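Local coordinates for protein Udp-n-acetylglucosamine pyrophosphorylase (Trypanosoma brucei, PDB 4BQH) that probably makes UDP-N-acetylglucosamine and diphosphate from UTP and N-acetylglucosamine 1-phosphate, as a nucleotidyltransferase of the UDPGP type 1 family, at residues A[104-112]-A[158-166]. Numbering follows the deposited sequence.
Sequences VGYKAIQKG and RQEIAESIS
With CG set opposite the carbonyl carbon (chi1 -80°), the Tyr106 ring reaches across to helix 158-166, where Arg158, turned at CB-CG (chi2 -68°), brings its guanidinium to the phenol. Arg158 NH1 donates to Tyr106 OH at 2.8 Å; the oxygen lies in the guanidinium plane, at its edge, though the bond is bent, 149° at the hydrogen. Asn287 takes NH2 of the same group, so two bonds at separate nitrogens limit its rotation. The ring is a knob in the hole formed by Arg158, Ile161, Ala162 and Ile165. Ile161 CG2 lies over one face of the Tyr106 ring, a CH-pi contact 3.8 Å from the ring centroid, shifted toward the rim at Tyr106 CZ. Ile165 CD1 approaches obliquely, 3.4 Å from Tyr106 CD2. One turn further along, Ile109 CG2 meets the Ala162 methyl, CB, at 3.8 Å. The backbones come closest at Tyr106 and Ala162, where one water donates to Ala162 O and, weakly, to Tyr106 O. At the more open end Gln110 lies against Glu163 and Ser166, whose OG accepts a hydrogen bond from Ser168 N. Ile109 rests in addition on Ile114 of strand 114-119, while Pro291 of helix 291-300 touches both Tyr106 and Arg158. Segments 104-110 and 158-166 cross nearly perpendicularly, axes 8.6 Å apart at closest approach, a knob-into-hole helix crossing beside strand 114-119, which pairs parallel with 175-180 in the GT-A-type, Rossmann-like nucleotidyltransferase domain.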
ATOM      1  N   VAL A 104      -2.838  21.775   5.428  1.00 10.79           N
ATOM      2  CA  VAL A 104      -4.016  21.055   5.936  1.00 10.91           C
ATOM      3  C   VAL A 104      -3.640  19.622   6.344  1.00 10.50           C
ATOM      4  O   VAL A 104      -4.058  19.129   7.388  1.00 10.20           O
ATOM      5  CB  VAL A 104      -5.170  21.030   4.903  1.00 10.98           C
ATOM      6  CG1 VAL A 104      -6.335  20.164   5.383  1.00 11.44           C
ATOM      7  CG2 VAL A 104      -5.662  22.450   4.632  1.00 11.03           C
ATOM      8  N   GLY A 105      -2.878  18.962   5.480  1.00 10.46           N
ATOM      9  CA  GLY A 105      -2.424  17.600   5.769  1.00 10.27           C
ATOM     10  C   GLY A 105      -1.572  17.536   7.027  1.00 10.33           C
ATOM     11  O   GLY A 105      -1.729  16.627   7.845  1.00 10.32           O
ATOM     12  N   TYR A 106      -0.658  18.484   7.195  1.00 10.21           N
ATOM     13  CA  TYR A 106       0.155  18.496   8.410  1.00 10.42           C
ATOM     14  C   TYR A 106      -0.647  18.719   9.699  1.00 10.69           C
ATOM     15  O   TYR A 106      -0.309  18.154  10.749  1.00 10.35           O
ATOM     16  CB  TYR A 106       1.335  19.473   8.308  1.00 10.68           C
ATOM     17  CG  TYR A 106       2.524  18.926   7.537  1.00 10.59           C
ATOM     18  CD1 TYR A 106       3.151  17.730   7.920  1.00 10.97           C
ATOM     19  CD2 TYR A 106       3.034  19.608   6.441  1.00 11.48           C
ATOM     20  CE1 TYR A 106       4.241  17.230   7.215  1.00 11.52           C
ATOM     21  CE2 TYR A 106       4.139  19.113   5.732  1.00 11.78           C
ATOM     22  CZ  TYR A 106       4.730  17.930   6.128  1.00 12.14           C
ATOM     23  OH  TYR A 106       5.831  17.442   5.419  1.00 12.86           O
ATOM     24  N   LYS A 107      -1.697  19.534   9.638  1.00 11.41           N
ATOM     25  CA  LYS A 107      -2.539  19.728  10.822  1.00 12.16           C
ATOM     26  C   LYS A 107      -3.183  18.382  11.194  1.00 11.55           C
ATOM     27  O   LYS A 107      -3.275  18.034  12.383  1.00 11.80           O
ATOM     28  CB  LYS A 107      -3.590  20.836  10.576  1.00 14.92           C
ATOM     29  CG  LYS A 107      -4.759  20.906  11.547  1.00 18.13           C
ATOM     30  CD  LYS A 107      -5.918  21.836  11.094  1.00 22.52           C
ATOM     31  CE  LYS A 107      -6.048  21.997   9.559  1.00 24.94           C
ATOM     32  NZ  LYS A 107      -7.430  21.962   8.946  1.00 24.55           N
ATOM     33  N   ALA A 108      -3.629  17.625  10.198  1.00 10.49           N
ATOM     34  CA  ALA A 108      -4.266  16.331  10.486  1.00 10.35           C
ATOM     35  C   ALA A 108      -3.262  15.328  11.060  1.00  9.92           C
ATOM     36  O   ALA A 108      -3.603  14.519  11.908  1.00  9.84           O
ATOM     37  CB  ALA A 108      -4.937  15.770   9.217  1.00 10.00           C
ATOM     38  N   ILE A 109      -2.033  15.336  10.556  1.00  9.71           N
ATOM     39  CA  ILE A 109      -0.983  14.483  11.133  1.00  9.76           C
ATOM     40  C   ILE A 109      -0.750  14.843  12.617  1.00 10.26           C
ATOM     41  O   ILE A 109      -0.696  13.948  13.487  1.00 10.18           O
ATOM     42  CB  ILE A 109       0.318  14.554  10.288  1.00  9.66           C
ATOM     43  CG1 ILE A 109       0.071  13.850   8.947  1.00 10.01           C
ATOM     44  CG2 ILE A 109       1.475  13.871  11.014  1.00 10.28           C
ATOM     45  CD1 ILE A 109       1.156  14.149   7.921  1.00 10.01           C
ATOM     46  N   GLN A 110      -0.642  16.147  12.887  1.00 11.08           N
ATOM     47  CA  GLN A 110      -0.434  16.634  14.276  1.00 12.32           C
ATOM     48  C   GLN A 110      -1.551  16.183  15.208  1.00 12.54           C
ATOM     49  O   GLN A 110      -1.300  15.769  16.370  1.00 13.35           O
ATOM     50  CB  GLN A 110      -0.326  18.171  14.304  1.00 12.93           C
ATOM     51  CG  GLN A 110      -0.195  18.747  15.724  1.00 14.40           C
ATOM     52  CD  GLN A 110       1.052  18.276  16.441  1.00 16.37           C
ATOM     53  OE1 GLN A 110       0.981  17.520  17.413  1.00 19.15           O
ATOM     54  NE2 GLN A 110       2.199  18.730  15.976  1.00 16.90           N
ATOM     55  N   LYS A 111      -2.778  16.246  14.693  1.00 12.89           N
ATOM     56  CA  LYS A 111      -3.974  15.902  15.461  1.00 14.43           C
ATOM     57  C   LYS A 111      -4.102  14.410  15.727  1.00 13.65           C
ATOM     58  O   LYS A 111      -5.042  13.990  16.403  1.00 15.29           O
ATOM     59  CB  LYS A 111      -5.241  16.436  14.781  1.00 16.41           C
ATOM     60  CG  LYS A 111      -5.436  17.947  14.915  1.00 20.28           C
ATOM     61  CD  LYS A 111      -6.839  18.389  14.490  1.00 23.53           C
ATOM     62  CE  LYS A 111      -7.060  18.321  12.974  1.00 27.42           C
ATOM     63  NZ  LYS A 111      -8.512  18.212  12.594  1.00 29.94           N
ATOM     64  N   GLY A 112      -3.191  13.600  15.168  1.00 12.85           N
ATOM     65  CA  GLY A 112      -3.239  12.139  15.382  1.00 12.80           C
ATOM     66  C   GLY A 112      -4.343  11.444  14.600  1.00 12.66           C
ATOM     67  O   GLY A 112      -4.780  10.339  14.969  1.00 13.14           O
ATOM     68  N   ARG A 158       7.845  12.999   8.724  1.00 10.54           N
ATOM     69  CA  ARG A 158       6.564  13.689   8.541  1.00 10.94           C
ATOM     70  C   ARG A 158       6.009  14.175   9.923  1.00 11.01           C
ATOM     71  O   ARG A 158       5.452  15.273  10.040  1.00 10.65           O
ATOM     72  CB  ARG A 158       5.549  12.792   7.816  1.00 11.31           C
ATOM     73  CG  ARG A 158       5.826  12.583   6.308  1.00 12.70           C
ATOM     74  CD  ARG A 158       5.637  13.838   5.449  1.00 13.11           C
ATOM     75  NE  ARG A 158       5.807  13.493   4.031  1.00 13.84           N
ATOM     76  CZ  ARG A 158       5.952  14.362   3.040  1.00 13.98           C
ATOM     77  NH1 ARG A 158       5.978  15.658   3.282  1.00 14.37           N
ATOM     78  NH2 ARG A 158       6.051  13.929   1.776  1.00 13.59           N
ATOM     79  N   GLN A 159       6.158  13.345  10.946  1.00 11.32           N
ATOM     80  CA  GLN A 159       5.699  13.688  12.315  1.00 11.76           C
ATOM     81  C   GLN A 159       6.471  14.892  12.830  1.00 12.36           C
ATOM     82  O   GLN A 159       5.895  15.834  13.398  1.00 12.36           O
ATOM     83  CB  GLN A 159       5.911  12.499  13.269  1.00 11.52           C
ATOM     84  CG  GLN A 159       4.859  11.393  13.131  1.00 11.55           C
ATOM     85  CD  GLN A 159       5.151  10.181  13.997  1.00 11.04           C
ATOM     86  OE1 GLN A 159       4.320   9.280  14.127  1.00 10.58           O
ATOM     87  NE2 GLN A 159       6.331  10.167  14.636  1.00 11.94           N
ATOM     88  N   GLU A 160       7.781  14.868  12.612  1.00 12.70           N
ATOM     89  CA  GLU A 160       8.666  15.980  13.014  1.00 13.34           C
ATOM     90  C   GLU A 160       8.307  17.290  12.315  1.00 12.71           C
ATOM     91  O   GLU A 160       8.280  18.347  12.969  1.00 12.88           O
ATOM     92  CB  GLU A 160      10.127  15.570  12.757  1.00 15.96           C
ATOM     93  CG  GLU A 160      11.182  16.582  13.170  1.00 20.47           C
ATOM     94  CD  GLU A 160      12.583  16.155  12.752  1.00 24.79           C
ATOM     95  OE1 GLU A 160      12.733  15.183  11.961  1.00 25.24           O
ATOM     96  OE2 GLU A 160      13.543  16.789  13.234  1.00 29.44           O
ATOM     97  N   ILE A 161       8.019  17.246  11.007  1.00 11.78           N
ATOM     98  CA  ILE A 161       7.616  18.465  10.286  1.00 11.76           C
ATOM     99  C   ILE A 161       6.265  18.992  10.798  1.00 11.67           C
ATOM    100  O   ILE A 161       6.120  20.200  11.028  1.00 12.36           O
ATOM    101  CB  ILE A 161       7.584  18.266   8.740  1.00 11.58           C
ATOM    102  CG1 ILE A 161       8.989  17.914   8.199  1.00 11.59           C
ATOM    103  CG2 ILE A 161       7.084  19.531   8.048  1.00 11.90           C
ATOM    104  CD1 ILE A 161       8.968  17.380   6.772  1.00 13.25           C
ATOM    105  N   ALA A 162       5.295  18.091  11.003  1.00 11.87           N
ATOM    106  CA  ALA A 162       3.990  18.482  11.543  1.00 12.55           C
ATOM    107  C   ALA A 162       4.171  19.251  12.875  1.00 13.02           C
ATOM    108  O   ALA A 162       3.531  20.299  13.083  1.00 13.35           O
ATOM    109  CB  ALA A 162       3.099  17.252  11.736  1.00 13.12           C
ATOM    110  N   GLU A 163       5.072  18.756  13.730  1.00 13.15           N
ATOM    111  CA  GLU A 163       5.346  19.373  15.046  1.00 15.00           C
ATOM    112  C   GLU A 163       6.005  20.746  14.903  1.00 16.09           C
ATOM    113  O   GLU A 163       5.702  21.695  15.660  1.00 16.35           O
ATOM    114  CB  GLU A 163       6.232  18.448  15.899  1.00 15.62           C
ATOM    115  CG  GLU A 163       5.503  17.259  16.491  1.00 17.08           C
ATOM    116  CD  GLU A 163       6.421  16.105  16.889  1.00 19.34           C
ATOM    117  OE1 GLU A 163       7.664  16.249  16.848  1.00 21.48           O
ATOM    118  OE2 GLU A 163       5.905  15.040  17.261  1.00 18.54           O
ATOM    119  N   SER A 164       6.918  20.856  13.943  1.00 16.47           N
ATOM    120  CA  SER A 164       7.603  22.120  13.671  1.00 19.01           C
ATOM    121  C   SER A 164       6.629  23.207  13.204  1.00 19.87           C
ATOM    122  O   SER A 164       6.807  24.383  13.526  1.00 22.31           O
ATOM    123  CB  SER A 164       8.731  21.929  12.641  1.00 20.65           C
ATOM    124  OG  SER A 164       8.204  21.985  11.316  1.00 23.39           O
ATOM    125  N   ILE A 165       5.601  22.813  12.449  1.00 17.73           N
ATOM    126  CA  ILE A 165       4.598  23.748  11.950  1.00 18.44           C
ATOM    127  C   ILE A 165       3.613  24.156  13.054  1.00 18.46           C
ATOM    128  O   ILE A 165       3.263  25.332  13.166  1.00 19.36           O
ATOM    129  CB  ILE A 165       3.807  23.162  10.762  1.00 17.76           C
ATOM    130  CG1 ILE A 165       4.722  23.000   9.537  1.00 17.96           C
ATOM    131  CG2 ILE A 165       2.621  24.058  10.411  1.00 19.73           C
ATOM    132  CD1 ILE A 165       4.145  22.050   8.498  1.00 17.24           C
ATOM    133  N   SER A 166       3.174  23.192  13.859  1.00 16.92           N
ATOM    134  CA  SER A 166       2.143  23.478  14.866  1.00 17.24           C
ATOM    135  C   SER A 166       2.654  24.266  16.077  1.00 18.19           C
ATOM    136  O   SER A 166       1.913  25.072  16.645  1.00 18.42           O
ATOM    137  CB  SER A 166       1.503  22.201  15.355  1.00 17.13           C
ATOM    138  OG  SER A 166       2.413  21.450  16.114  1.00 18.64           O
TER
HETATM  139  O   HOH W   1       1.056  20.680  11.799  1.00 15.11           O